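PDB 1P2X: Ras GTPase-activating-like protein rng2, which binds actin filaments through its calponin-homology domain, the part in this chain, and helps build the contractile F-actin ring at the division site. Local coordinates for residues A16-W19 with I20-C23. Sequence-based numbering, arbitrary orientation.
Sequences AKKW and IEEC
Residues 16-19 and 20-23 form the last turns of helix 2-23, where Ile20 N, Glu21 N, Glu22 N and Cys23 N donate i+4 to i hydrogen bonds to the carbonyl oxygens of Ala16, Lys17, Lys18 and Trp19 respectively, the last from Cys23 N to Trp19 O at 2.9 Å. This helix belongs to the actin-binding calponin-homology domain, and its repeat brings Trp19 and Cys23 one turn apart on the same buried side, in a sulfur-aromatic contact. With Trp19 CG anti to the backbone N (chi1 -179°) and beside the carbonyl carbon, the indole lies where Cys23 SG can cover one face. The sulfur is offset toward the rim, nearest Trp19 CZ2 at 3.4 Å. Cysteine suits this place, being compact and polarisable enough to lie against an aromatic face. Ile20 crosses the indole at about a right angle, its CG1 3.7 Å from Trp19 CE3; its branched apolar side chain also reaches Ile109 of helix 102-117 and Val43 of helix 42-47. Ala16, whose small side chain suits close helix packing, touches Ile109 and His110. Replacing Trp19 by an alanine is likely to leave Cys23 SG without its aromatic partner and to open a gap beside Ser113 and Leu47. On a more polar flank, Lys17 NZ and Glu21 OE2 are 4.4 Å apart, too far for a salt bridge, though their opposite charges probably still attract. Lysine's long, flexible chain lets Lys17 NZ hydrogen-bond to Gly29 O and Thr31 OG1, while the Glu21 carboxylate accepts from Leu28 N. Within the helix, the methylene Lys17 CE rests 3.7 Å from Glu21 OE1.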
loop_
_atom_site.group_PDB
_atom_site.type_symbol
_atom_site.label_atom_id
_atom_site.label_comp_id
_atom_site.label_asym_id
_atom_site.label_seq_id
_atom_site.Cartn_x
_atom_site.Cartn_y
_atom_site.Cartn_z
ATOM N N ALA A 16 4.762 0.598 -4.740
ATOM C CA ALA A 16 4.615 0.314 -3.318
ATOM C C ALA A 16 4.798 -1.191 -3.077
ATOM O O ALA A 16 5.394 -1.593 -2.079
ATOM C CB ALA A 16 3.230 0.763 -2.826
ATOM N N LYS A 17 4.277 -2.016 -3.984
ATOM C CA LYS A 17 4.407 -3.459 -3.846
ATOM C C LYS A 17 5.887 -3.810 -3.871
ATOM O O LYS A 17 6.406 -4.401 -2.926
ATOM C CB LYS A 17 3.689 -4.207 -4.978
ATOM C CG LYS A 17 3.628 -5.718 -4.776
ATOM C CD LYS A 17 3.104 -6.478 -6.002
ATOM C CE LYS A 17 4.106 -6.418 -7.149
ATOM N NZ LYS A 17 3.729 -7.271 -8.295
ATOM N N LYS A 18 6.563 -3.434 -4.950
ATOM C CA LYS A 18 7.991 -3.719 -5.094
ATOM C C LYS A 18 8.808 -3.306 -3.871
ATOM O O LYS A 18 9.659 -4.060 -3.419
ATOM C CB LYS A 18 8.562 -3.007 -6.324
ATOM C CG LYS A 18 8.025 -3.474 -7.676
ATOM C CD LYS A 18 8.583 -2.552 -8.759
ATOM C CE LYS A 18 8.327 -1.071 -8.388
ATOM N NZ LYS A 18 9.196 -0.061 -9.081
ATOM N N TRP A 19 8.553 -2.103 -3.359
ATOM C CA TRP A 19 9.265 -1.588 -2.194
ATOM C C TRP A 19 9.094 -2.530 -1.012
ATOM O O TRP A 19 10.054 -2.857 -0.321
ATOM C CB TRP A 19 8.753 -0.194 -1.815
ATOM C CG TRP A 19 9.477 0.361 -0.636
ATOM C CD1 TRP A 19 10.766 0.809 -0.606
ATOM C CD2 TRP A 19 8.994 0.435 0.711
ATOM N NE1 TRP A 19 11.117 1.154 0.672
ATOM C CE2 TRP A 19 10.047 0.941 1.505
ATOM C CE3 TRP A 19 7.771 0.128 1.328
ATOM C CZ2 TRP A 19 9.921 1.145 2.886
ATOM C CZ3 TRP A 19 7.645 0.334 2.702
ATOM C CH2 TRP A 19 8.719 0.841 3.464
ATOM N N ILE A 20 7.861 -2.965 -0.782
ATOM C CA ILE A 20 7.581 -3.885 0.304
ATOM C C ILE A 20 8.245 -5.224 0.022
ATOM O O ILE A 20 8.758 -5.858 0.933
ATOM C CB ILE A 20 6.063 -4.075 0.498
ATOM C CG1 ILE A 20 5.430 -2.753 0.950
ATOM C CG2 ILE A 20 5.789 -5.179 1.518
ATOM C CD1 ILE A 20 3.927 -2.818 1.154
ATOM N N GLU A 21 8.239 -5.655 -1.236
ATOM C CA GLU A 21 8.874 -6.921 -1.600
ATOM C C GLU A 21 10.376 -6.859 -1.306
ATOM O O GLU A 21 10.989 -7.845 -0.905
ATOM C CB GLU A 21 8.637 -7.244 -3.087
ATOM C CG GLU A 21 7.191 -7.619 -3.417
ATOM C CD GLU A 21 6.971 -7.958 -4.888
ATOM O OE1 GLU A 21 7.420 -7.182 -5.765
ATOM O OE2 GLU A 21 6.327 -8.992 -5.170
ATOM N N GLU A 22 10.953 -5.680 -1.504
ATOM C CA GLU A 22 12.368 -5.433 -1.266
ATOM C C GLU A 22 12.640 -5.495 0.247
ATOM O O GLU A 22 13.561 -6.187 0.690
ATOM C CB GLU A 22 12.722 -4.050 -1.832
ATOM C CG GLU A 22 14.198 -3.770 -2.077
ATOM C CD GLU A 22 14.432 -2.394 -2.712
ATOM O OE1 GLU A 22 15.597 -2.076 -3.046
ATOM O OE2 GLU A 22 13.453 -1.619 -2.882
ATOM N N CYS A 23 11.822 -4.788 1.031
ATOM C CA CYS A 23 11.958 -4.769 2.489
ATOM C C CYS A 23 11.820 -6.155 3.108
ATOM O O CYS A 23 12.590 -6.518 3.999
ATOM C CB CYS A 23 10.899 -3.866 3.139
ATOM S SG CYS A 23 11.118 -2.080 2.939
#